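Local coordinates for N-acetylcysteine deacetylase (Bacillus subtilis, PDB 1YSJ), which probably hydrolyses N-acetylcysteine to cysteine and acetate with the help of two divalent metal ions, in a pathway that recovers sulfur from S-(2-succino)cysteine, at residues L47-V52 / L75-I80; A129-T134 / F151-A156. The protein carries 1 engineered substitution. All coordinates share one frame; numbering follows the deposited sequence.

Interactions 1 and 2 meet at neighbouring strands of one mixed sheet: the first joins two loops, the second packs a helix on strand 148-154. Their centres lie 12 Å apart, and strands 79-84 and 148-154, one from each, are antiparallel neighbours. Val79 O and Phe153 N, 2.8 Å apart, join the strands, and Glu51 OE2 of interaction 1 lies 3.1 Å from Ala156 N of interaction 2. Both contacts lie outside the first shell of the dinuclear nickel site: the side chains of Glu51 and of Ile131 are each about 12 Å from a nickel ion.

Interaction 1: L47-V52 / L75-I80; sequences LSFQEV and LKTGVI. Engineered in segment 75-80: Gly78 (natural residue Ala).
Thr77 and Glu51 meet through a hydrogen bond that ties the loop before helix 52-64 to the one leading into strand 79-84 of the mixed sheet, in the catalytic domain of this M20 peptidase. The glutamate is the N-cap residue of helix 52-64 and the centre of an inverse gamma turn. Thr77 OG1 donates to Glu51 OE1 over 2.7 Å, arriving nearly in line with the C-O bond, and the two side chains cross at about a right angle. With chi1 at 61°, OG1 sits between the backbone N and the carbonyl carbon of Thr77, which leaves CG2 of Thr77 to pack 3.5 Å from Glu51 O. Thr77 CG2 also lies 4.3 Å from Val52 CG2. The ring of Phe49 presents its edge to Thr77 OG1, near the ring plane, while the bent chain of Lys76 brings NZ to 4.2 Å from Phe49 CE2 on an oblique approach. A water links the segments, donating to Phe49 O at 3.0 Å and weakly to Thr77 OG1 at 3.5 Å.

Glu51 can reach back because its chain bends at chi2 (90°), bringing the carboxylate to the type II turn from Leu47 to Gln50. Its OE2 is also the joint to Ala156, in the loop after strand 148-154. Bonds through both oxygens should limit rotation of this buried group, and the donors probably help to stabilise its negative charge. Its side chain is about 8 Å from those of the nickel ligands Glu158 and His124, making it a residue outside the first shell. Thr55 OG1, in the helix, is hydrogen-bonded to both Glu51 O and Gly78 N, the glycine being an engineered residue. Within the turn, Phe49 N donates to Glu51 OE2 at 2.9 Å, standing 48° out of the carboxylate plane.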
loop_
_atom_site.group_PDB
_atom_site.type_symbol
_atom_site.label_atom_id
_atom_site.label_comp_id
_atom_site.label_asym_id
_atom_site.label_seq_id
_atom_site.Cartn_x
_atom_site.Cartn_y
_atom_site.Cartn_z
ATOM N N LEU A 47 -17.437 25.550 -3.803
ATOM C CA LEU A 47 -16.329 24.866 -3.125
ATOM C C LEU A 47 -15.276 25.846 -2.594
ATOM O O LEU A 47 -15.264 27.007 -2.985
ATOM C CB LEU A 47 -15.698 23.818 -4.055
ATOM C CG LEU A 47 -16.649 22.712 -4.542
ATOM C CD1 LEU A 47 -16.035 21.853 -5.633
ATOM C CD2 LEU A 47 -17.093 21.840 -3.383
ATOM N N SER A 48 -14.421 25.367 -1.688
ATOM C CA SER A 48 -13.306 26.142 -1.110
ATOM C C SER A 48 -12.522 26.939 -2.150
ATOM O O SER A 48 -12.078 26.378 -3.153
ATOM C CB SER A 48 -12.338 25.212 -0.362
ATOM O OG SER A 48 -12.941 24.621 0.780
ATOM N N PHE A 49 -12.358 28.240 -1.888
ATOM C CA PHE A 49 -11.677 29.197 -2.781
ATOM C C PHE A 49 -12.373 29.457 -4.131
ATOM O O PHE A 49 -11.816 30.135 -5.001
ATOM C CB PHE A 49 -10.195 28.832 -2.990
ATOM C CG PHE A 49 -9.330 29.069 -1.781
ATOM C CD1 PHE A 49 -8.415 28.106 -1.372
ATOM C CD2 PHE A 49 -9.434 30.255 -1.046
ATOM C CE1 PHE A 49 -7.607 28.313 -0.255
ATOM C CE2 PHE A 49 -8.637 30.470 0.076
ATOM C CZ PHE A 49 -7.717 29.496 0.473
ATOM N N GLN A 50 -13.587 28.933 -4.289
ATOM C CA GLN A 50 -14.362 29.079 -5.526
ATOM C C GLN A 50 -15.688 29.778 -5.252
ATOM O O GLN A 50 -16.617 29.720 -6.069
ATOM C CB GLN A 50 -14.610 27.710 -6.174
ATOM C CG GLN A 50 -13.340 26.982 -6.610
ATOM C CD GLN A 50 -13.633 25.766 -7.471
ATOM O OE1 GLN A 50 -14.132 25.889 -8.603
ATOM N NE2 GLN A 50 -13.306 24.581 -6.951
ATOM N N GLU A 51 -15.760 30.450 -4.100
ATOM C CA GLU A 51 -16.981 31.107 -3.637
ATOM C C GLU A 51 -17.139 32.498 -4.248
ATOM O O GLU A 51 -17.242 33.498 -3.537
ATOM C CB GLU A 51 -17.023 31.178 -2.102
ATOM C CG GLU A 51 -16.518 29.933 -1.369
ATOM C CD GLU A 51 -15.013 29.967 -1.073
ATOM O OE1 GLU A 51 -14.283 30.777 -1.683
ATOM O OE2 GLU A 51 -14.553 29.174 -0.226
ATOM N N VAL A 52 -17.163 32.547 -5.573
ATOM C CA VAL A 52 -17.268 33.799 -6.322
ATOM C C VAL A 52 -18.655 34.427 -6.168
ATOM O O VAL A 52 -18.780 35.605 -5.821
ATOM C CB VAL A 52 -16.912 33.579 -7.825
ATOM C CG1 VAL A 52 -17.061 34.871 -8.633
ATOM C CG2 VAL A 52 -15.486 33.032 -7.955
ATOM N N LEU A 75 -7.910 38.961 -0.737
ATOM C CA LEU A 75 -8.976 37.966 -0.602
ATOM C C LEU A 75 -9.905 37.996 -1.806
ATOM O O LEU A 75 -10.839 38.801 -1.852
ATOM C CB LEU A 75 -9.783 38.178 0.685
ATOM C CG LEU A 75 -9.179 37.737 2.018
ATOM C CD1 LEU A 75 -10.106 38.139 3.159
ATOM C CD2 LEU A 75 -8.914 36.231 2.050
ATOM N N LYS A 76 -9.644 37.116 -2.772
ATOM C CA LYS A 76 -10.457 37.007 -3.988
ATOM C C LYS A 76 -11.888 36.635 -3.621
ATOM O O LYS A 76 -12.842 37.256 -4.094
ATOM C CB LYS A 76 -9.885 35.966 -4.960
ATOM C CG LYS A 76 -8.351 35.928 -5.080
ATOM C CD LYS A 76 -7.732 34.755 -4.294
ATOM C CE LYS A 76 -7.457 35.117 -2.841
ATOM N NZ LYS A 76 -7.465 33.957 -1.902
ATOM N N THR A 77 -12.026 35.619 -2.773
ATOM C CA THR A 77 -13.324 35.252 -2.217
ATOM C C THR A 77 -13.317 35.498 -0.713
ATOM O O THR A 77 -12.272 35.433 -0.062
ATOM C CB THR A 77 -13.699 33.781 -2.517
ATOM O OG1 THR A 77 -12.726 32.910 -1.933
ATOM C CG2 THR A 77 -13.762 33.520 -4.022
ATOM N N GLY A 78 -14.487 35.777 -0.163
ATOM C CA GLY A 78 -14.590 36.133 1.244
ATOM C C GLY A 78 -14.862 37.615 1.366
ATOM O O GLY A 78 -14.476 38.400 0.497
ATOM N N VAL A 79 -15.540 37.995 2.444
ATOM C CA VAL A 79 -15.982 39.370 2.633
ATOM C C VAL A 79 -15.620 39.817 4.036
ATOM O O VAL A 79 -15.852 39.094 5.009
ATOM C CB VAL A 79 -17.521 39.518 2.403
ATOM C CG1 VAL A 79 -17.968 40.965 2.549
ATOM C CG2 VAL A 79 -17.922 38.989 1.037
ATOM N N ILE A 80 -15.033 41.008 4.128
ATOM C CA ILE A 80 -14.735 41.632 5.407
ATOM C C ILE A 80 -15.570 42.898 5.521
ATOM O O ILE A 80 -15.488 43.788 4.677
ATOM C CB ILE A 80 -13.223 41.968 5.571
ATOM C CG1 ILE A 80 -12.326 40.806 5.095
ATOM C CG2 ILE A 80 -12.909 42.393 7.018
ATOM C CD1 ILE A 80 -12.482 39.473 5.864
HETATM O O HOH W 1 -9.999 32.257 -3.961
#

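Interaction 2: A129-T134 / F151-A156; sequences ASIIGT and FIFQPA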
loop_
_atom_site.group_PDB
_atom_site.type_symbol
_atom_site.label_atom_id
_atom_site.label_comp_id
_atom_site.label_asym_id
_atom_site.label_seq_id
_atom_site.Cartn_x
_atom_site.Cartn_y
_atom_site.Cartn_z
ATOM N N ALA A 129 -25.642 33.289 6.761
ATOM C CA ALA A 129 -26.904 34.026 6.889
ATOM C C ALA A 129 -27.134 34.573 8.305
ATOM O O ALA A 129 -27.578 35.709 8.458
ATOM C CB ALA A 129 -28.078 33.169 6.445
ATOM N N SER A 130 -26.808 33.768 9.320
ATOM C CA SER A 130 -26.898 34.175 10.729
ATOM C C SER A 130 -26.055 35.401 11.040
ATOM O O SER A 130 -26.548 36.356 11.639
ATOM C CB SER A 130 -26.471 33.036 11.659
ATOM O OG SER A 130 -27.420 31.985 11.662
ATOM N N ILE A 131 -24.790 35.368 10.625
ATOM C CA ILE A 131 -23.841 36.448 10.911
ATOM C C ILE A 131 -24.122 37.703 10.062
ATOM O O ILE A 131 -23.740 38.817 10.443
ATOM C CB ILE A 131 -22.356 35.951 10.803
ATOM C CG1 ILE A 131 -22.078 34.818 11.804
ATOM C CG2 ILE A 131 -21.342 37.081 11.015
ATOM C CD1 ILE A 131 -22.504 35.105 13.246
ATOM N N ILE A 132 -24.797 37.526 8.927
ATOM C CA ILE A 132 -25.304 38.675 8.179
ATOM C C ILE A 132 -26.444 39.296 8.988
ATOM O O ILE A 132 -26.527 40.524 9.118
ATOM C CB ILE A 132 -25.778 38.309 6.748
ATOM C CG1 ILE A 132 -24.587 37.978 5.853
ATOM C CG2 ILE A 132 -26.577 39.462 6.135
ATOM C CD1 ILE A 132 -24.969 37.381 4.506
ATOM N N GLY A 133 -27.302 38.437 9.539
ATOM C CA GLY A 133 -28.340 38.869 10.476
ATOM C C GLY A 133 -27.778 39.700 11.617
ATOM O O GLY A 133 -28.268 40.799 11.891
ATOM N N THR A 134 -26.740 39.173 12.268
ATOM C CA THR A 134 -26.049 39.863 13.358
ATOM C C THR A 134 -25.616 41.266 12.941
ATOM O O THR A 134 -25.857 42.238 13.664
ATOM C CB THR A 134 -24.821 39.058 13.840
ATOM O OG1 THR A 134 -25.249 37.782 14.321
ATOM C CG2 THR A 134 -24.090 39.785 14.970
ATOM N N PHE A 151 -16.605 41.946 10.752
ATOM C CA PHE A 151 -17.216 40.691 10.313
ATOM C C PHE A 151 -16.351 39.999 9.268
ATOM O O PHE A 151 -15.932 40.607 8.279
ATOM C CB PHE A 151 -18.635 40.927 9.781
ATOM C CG PHE A 151 -19.579 41.458 10.815
ATOM C CD1 PHE A 151 -19.657 42.828 11.068
ATOM C CD2 PHE A 151 -20.383 40.591 11.549
ATOM C CE1 PHE A 151 -20.526 43.324 12.031
ATOM C CE2 PHE A 151 -21.253 41.079 12.516
ATOM C CZ PHE A 151 -21.324 42.448 12.760
ATOM N N ILE A 152 -16.093 38.720 9.508
ATOM C CA ILE A 152 -15.221 37.914 8.672
ATOM C C ILE A 152 -16.035 36.794 8.027
ATOM O O ILE A 152 -16.520 35.883 8.706
ATOM C CB ILE A 152 -14.038 37.325 9.500
ATOM C CG1 ILE A 152 -13.195 38.455 10.094
ATOM C CG2 ILE A 152 -13.172 36.390 8.648
ATOM C CD1 ILE A 152 -12.238 38.010 11.182
ATOM N N PHE A 153 -16.199 36.887 6.714
ATOM C CA PHE A 153 -16.831 35.825 5.951
ATOM C C PHE A 153 -15.723 35.080 5.219
ATOM O O PHE A 153 -15.242 35.504 4.173
ATOM C CB PHE A 153 -17.923 36.381 5.024
ATOM C CG PHE A 153 -19.062 37.038 5.769
ATOM C CD1 PHE A 153 -19.025 38.399 6.072
ATOM C CD2 PHE A 153 -20.160 36.292 6.185
ATOM C CE1 PHE A 153 -20.061 39.010 6.767
ATOM C CE2 PHE A 153 -21.211 36.895 6.887
ATOM C CZ PHE A 153 -21.160 38.257 7.177
ATOM N N GLN A 154 -15.320 33.967 5.816
ATOM C CA GLN A 154 -14.077 33.301 5.492
ATOM C C GLN A 154 -14.248 32.182 4.465
ATOM O O GLN A 154 -15.091 31.300 4.638
ATOM C CB GLN A 154 -13.463 32.739 6.781
ATOM C CG GLN A 154 -12.219 31.891 6.566
ATOM C CD GLN A 154 -12.001 30.877 7.659
ATOM O OE1 GLN A 154 -11.913 31.227 8.841
ATOM N NE2 GLN A 154 -11.895 29.607 7.275
ATOM N N PRO A 155 -13.415 32.191 3.408
ATOM C CA PRO A 155 -13.453 31.090 2.446
ATOM C C PRO A 155 -12.680 29.887 2.974
ATOM O O PRO A 155 -11.923 30.023 3.931
ATOM C CB PRO A 155 -12.721 31.672 1.235
ATOM C CG PRO A 155 -11.730 32.624 1.830
ATOM C CD PRO A 155 -12.385 33.194 3.064
ATOM N N ALA A 156 -12.896 28.721 2.367
ATOM C CA ALA A 156 -11.982 27.580 2.500
ATOM C C ALA A 156 -11.749 27.044 3.927
ATOM O O ALA A 156 -10.612 26.713 4.295
ATOM C CB ALA A 156 -10.639 27.903 1.820
#
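Ile131 of helix 124-139 meets Phe151 and Phe153 of strand 148-154, and with Ile132 and Thr134 it packs the helix onto one side of the mixed sheet in the alpha/beta catalytic domain. The segments run almost antiparallel, at 163°, with axes 9.9 Å apart. With chi1 of Ile131 at -60°, CG1 lies beside the backbone N and CG2 is anti to it; this CG2 abuts the edge of Phe151 at CD2, 3.7 Å away, and comes obliquely to CZ of Phe153 at 4.0 Å. Ile132 follows: its side chain crosses that of Phe153 at about a right angle, with CG1 3.7 Å from both CE2 and CZ of that ring. Thr134 separates its two branches, OG1 being hydrogen-bonded to Ser389 O of helix 384-402 and CG2 facing the strand. Phe151 and Phe153 both point toward the helix, as alternate strand residues do, whereas Ile152 between them points away from it. The Phe151 edge receives two methyl groups, the second being Thr134 CG2, which lies in the ring plane 4.0 Å from Phe151 CE2.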